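Local coordinates for protein thymidine kinase (PDB 1P73) that catalyses the transfer of the gamma-phosphate of ATP to thymidine, giving dTMP for viral DNA replication, and works as a homodimer, at residues F40-A45 against V118-P123. Numbering follows the deposited sequence.
Sequences FPEPMA and VFDRHP. With 4TA (p1-(5'-adenosyl)p4-(5'-(2'-deoxy-thymidyl))tetraphosphate), chain N.
Phe-40 and Phe-119 turn their rings alike, CG beside the backbone N (chi1 -64° and -69°), which lays the two phenyls side by side as an offset stack on one face of the central sheet of this P-loop kinase. The planes are almost parallel, with centroids 4.3 Å apart, and CE2 of Phe-119 sits over the rim of the Phe-40 ring, 3.5 Å from its CD1. Behind the rings, strands 37-40 and 115-120 run parallel: Phe-40 N donates to Val-118 O at 2.9 Å, and Asp-120 N to Phe-40 O. Helix 315-332 packs against Phe-40, while Tyr-11 meets the Phe-119 ring.

Beyond the Phe-40/Phe-119 parallel bridge both segments leave the sheet at the C-terminal ends of these parallel strands, where the active site lies. Glu-42, the predicted proton acceptor, bends at chi2 and brings OE2 between Asp-120 and Arg-121. The salt bridge to Arg-121 NE is 2.9 Å long but not straight (N-H...O 130°), NE approaching nearly along the C-O axis with OE2 tilted out of the guanidinium plane. OE2 also comes within 3.0 Å of Asp-120 OD1. Lys-20 of the P-loop forms salt bridges to both oxygens; Ser-21 holds the other oxygen of Asp-120.

Arg-121 reaches out extended from CG to NE, its NH1 anchored by Asp-13 and the carbonyl of Gly-14. Its NE holds Glu-42 while NH2 reaches the bound bisubstrate analogue, whose thymine methyl C5M lies 3.8 Å from Arg-121 CD. On the phosphate next to the thymidine, O2D lies at the guanidinium edge, in its plane, and accepts a nearly straight hydrogen bond of 3.1 Å from Arg-121 NH2.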
loop_
_atom_site.group_PDB
_atom_site.type_symbol
_atom_site.label_atom_id
_atom_site.label_comp_id
_atom_site.label_asym_id
_atom_site.label_seq_id
_atom_site.Cartn_x
_atom_site.Cartn_y
_atom_site.Cartn_z
ATOM N N PHE B 40 14.131 12.211 10.661
ATOM C CA PHE B 40 13.958 10.806 10.329
ATOM C C PHE B 40 14.690 10.558 9.020
ATOM O O PHE B 40 14.258 11.026 7.979
ATOM C CB PHE B 40 12.477 10.427 10.186
ATOM C CG PHE B 40 11.658 10.571 11.456
ATOM C CD1 PHE B 40 11.159 11.812 11.847
ATOM C CD2 PHE B 40 11.338 9.454 12.219
ATOM C CE1 PHE B 40 10.381 11.945 12.990
ATOM C CE2 PHE B 40 10.550 9.572 13.374
ATOM C CZ PHE B 40 10.072 10.825 13.758
ATOM N N PRO B 41 15.820 9.862 9.073
ATOM C CA PRO B 41 16.635 9.626 7.876
ATOM C C PRO B 41 16.056 8.574 6.955
ATOM O O PRO B 41 15.066 7.937 7.295
ATOM C CB PRO B 41 17.962 9.134 8.454
ATOM C CG PRO B 41 17.588 8.498 9.743
ATOM C CD PRO B 41 16.427 9.276 10.282
ATOM N N GLU B 42 16.690 8.413 5.797
ATOM C CA GLU B 42 16.368 7.345 4.864
ATOM C C GLU B 42 16.570 5.976 5.503
ATOM O O GLU B 42 17.585 5.733 6.161
ATOM C CB GLU B 42 17.201 7.469 3.591
ATOM C CG GLU B 42 16.341 7.865 2.386
ATOM C CD GLU B 42 17.039 8.829 1.437
ATOM O OE1 GLU B 42 18.290 8.886 1.454
ATOM O OE2 GLU B 42 16.335 9.533 0.674
ATOM N N PRO B 43 15.591 5.088 5.313
ATOM C CA PRO B 43 15.603 3.767 5.956
ATOM C C PRO B 43 16.641 2.832 5.319
ATOM O O PRO B 43 16.286 1.810 4.725
ATOM C CB PRO B 43 14.180 3.261 5.725
ATOM C CG PRO B 43 13.722 3.974 4.495
ATOM C CD PRO B 43 14.408 5.285 4.453
ATOM N N MET B 44 17.919 3.187 5.462
ATOM C CA MET B 44 19.002 2.529 4.735
ATOM C C MET B 44 19.297 1.093 5.214
ATOM O O MET B 44 19.451 0.193 4.384
ATOM C CB MET B 44 20.262 3.399 4.739
ATOM C CG MET B 44 21.320 2.987 3.726
ATOM S SD MET B 44 20.931 3.436 2.009
ATOM C CE MET B 44 21.348 5.253 2.001
ATOM N N ALA B 45 19.359 0.871 6.529
ATOM C CA ALA B 45 19.518 -0.482 7.065
ATOM C C ALA B 45 18.430 -1.414 6.535
ATOM O O ALA B 45 18.711 -2.508 6.067
ATOM C CB ALA B 45 19.496 -0.466 8.559
ATOM N N VAL B 118 11.137 16.503 10.650
ATOM C CA VAL B 118 11.651 16.559 9.296
ATOM C C VAL B 118 11.865 15.142 8.834
ATOM O O VAL B 118 12.590 14.389 9.459
ATOM C CB VAL B 118 12.978 17.359 9.205
ATOM C CG1 VAL B 118 13.564 17.283 7.784
ATOM C CG2 VAL B 118 12.778 18.823 9.637
ATOM N N PHE B 119 11.205 14.755 7.756
ATOM C CA PHE B 119 11.333 13.387 7.246
ATOM C C PHE B 119 12.082 13.436 5.932
ATOM O O PHE B 119 11.746 14.236 5.040
ATOM C CB PHE B 119 9.966 12.754 6.982
ATOM C CG PHE B 119 9.164 12.462 8.214
ATOM C CD1 PHE B 119 8.365 13.448 8.794
ATOM C CD2 PHE B 119 9.159 11.185 8.770
ATOM C CE1 PHE B 119 7.593 13.156 9.931
ATOM C CE2 PHE B 119 8.395 10.897 9.902
ATOM C CZ PHE B 119 7.609 11.879 10.473
ATOM N N ASP B 120 13.098 12.595 5.811
ATOM C CA ASP B 120 13.755 12.410 4.533
ATOM C C ASP B 120 12.872 11.542 3.633
ATOM O O ASP B 120 12.834 10.317 3.771
ATOM C CB ASP B 120 15.129 11.783 4.718
ATOM C CG ASP B 120 15.983 11.917 3.487
ATOM O OD1 ASP B 120 15.431 11.862 2.365
ATOM O OD2 ASP B 120 17.219 12.092 3.535
ATOM N N ARG B 121 12.153 12.201 2.732
ATOM C CA ARG B 121 11.267 11.572 1.762
ATOM C C ARG B 121 9.905 11.240 2.329
ATOM O O ARG B 121 9.794 10.738 3.441
ATOM C CB ARG B 121 11.882 10.325 1.119
ATOM C CG ARG B 121 13.092 10.609 0.242
ATOM C CD ARG B 121 13.360 9.536 -0.766
ATOM N NE ARG B 121 14.504 9.922 -1.577
ATOM C CZ ARG B 121 14.440 10.684 -2.660
ATOM N NH1 ARG B 121 13.280 11.145 -3.110
ATOM N NH2 ARG B 121 15.560 10.984 -3.303
ATOM N N HIS B 122 8.882 11.548 1.528
ATOM C CA HIS B 122 7.495 11.154 1.737
ATOM C C HIS B 122 7.253 9.855 0.937
ATOM O O HIS B 122 7.906 9.636 -0.091
ATOM C CB HIS B 122 6.623 12.290 1.204
ATOM C CG HIS B 122 5.157 12.081 1.386
ATOM N ND1 HIS B 122 4.396 11.356 0.495
ATOM C CD2 HIS B 122 4.305 12.512 2.348
ATOM C CE1 HIS B 122 3.137 11.345 0.904
ATOM N NE2 HIS B 122 3.056 12.041 2.024
ATOM N N PRO B 123 6.358 8.977 1.401
ATOM C CA PRO B 123 5.955 7.789 0.626
ATOM C C PRO B 123 5.623 8.029 -0.861
ATOM O O PRO B 123 5.617 7.056 -1.628
ATOM C CB PRO B 123 4.711 7.295 1.377
ATOM C CG PRO B 123 4.992 7.645 2.783
ATOM C CD PRO B 123 5.701 8.995 2.721
HETATM C C5M 4TA N . 13.175 6.344 -2.792
HETATM C C5 4TA N . 13.864 5.585 -3.887
HETATM C C6 4TA N . 15.248 5.637 -4.016
HETATM N N1 4TA N . 15.859 4.956 -5.008
HETATM C C1B 4TA N . 17.324 4.992 -5.142
HETATM C C2B 4TA N . 17.869 6.244 -5.815
HETATM C C3B 4TA N . 19.255 6.415 -5.202
HETATM O O3B 4TA N . 20.292 5.990 -6.084
HETATM C C4B 4TA N . 19.263 5.543 -3.950
HETATM C C5B 4TA N . 19.527 6.355 -2.686
HETATM O "O5'" 4TA N . 18.718 7.537 -2.657
HETATM P PD 4TA N . 19.125 8.781 -1.707
HETATM O O2D 4TA N . 18.072 9.876 -1.821
HETATM O O1D 4TA N . 19.479 8.167 -0.372
HETATM O OCD 4TA N . 20.512 9.290 -2.373
HETATM P PC 4TA N . 21.410 10.503 -1.788
HETATM O O1C 4TA N . 21.671 10.261 -0.315
HETATM O O2C 4TA N . 22.588 10.608 -2.731
HETATM O OBC 4TA N . 20.470 11.823 -1.979
HETATM P PB 4TA N . 20.457 13.144 -1.046
HETATM O O2B 4TA N . 20.166 12.718 0.358
HETATM O O1B 4TA N . 19.668 14.230 -1.731
HETATM O OAB 4TA N . 21.947 13.684 -1.116
HETATM P PA 4TA N . 22.861 14.097 0.147
HETATM O O1A 4TA N . 22.108 14.859 1.215
HETATM O O2A 4TA N . 23.688 12.874 0.515
HETATM O OA 4TA N . 23.791 15.149 -0.651
HETATM C "C5'" 4TA N . 24.241 14.829 -1.978
HETATM C "C4'" 4TA N . 25.762 14.941 -2.133
HETATM O "O1'" 4TA N . 26.147 16.312 -2.305
HETATM C "C1'" 4TA N . 26.790 16.825 -1.133
HETATM C "C2'" 4TA N . 26.851 15.678 -0.122
HETATM O "O2'" 4TA N . 28.097 15.614 0.560
HETATM C "C3'" 4TA N . 26.533 14.423 -0.929
HETATM O "O3'" 4TA N . 27.706 13.777 -1.404
HETATM N N9A 4TA N . 25.970 17.939 -0.589
HETATM C C8A 4TA N . 24.820 17.993 0.135
HETATM N N7A 4TA N . 24.456 19.299 0.392
HETATM C C5A 4TA N . 25.457 20.038 -0.225
HETATM C C4A 4TA N . 26.344 19.198 -0.804
HETATM N N3A 4TA N . 27.436 19.651 -1.483
HETATM C C2A 4TA N . 27.642 20.980 -1.580
HETATM N N1A 4TA N . 26.774 21.848 -1.011
HETATM C C6A 4TA N . 25.677 21.403 -0.329
HETATM N N6A 4TA N . 24.794 22.260 0.246
HETATM O "O4'" 4TA N . 17.987 4.894 -3.877
HETATM C C2 4TA N . 15.097 4.160 -5.922
HETATM O O2 4TA N . 15.671 3.517 -6.842
HETATM N N3 4TA N . 13.738 4.084 -5.826
HETATM C C4 4TA N . 13.087 4.759 -4.852
HETATM O O4 4TA N . 11.847 4.677 -4.770
#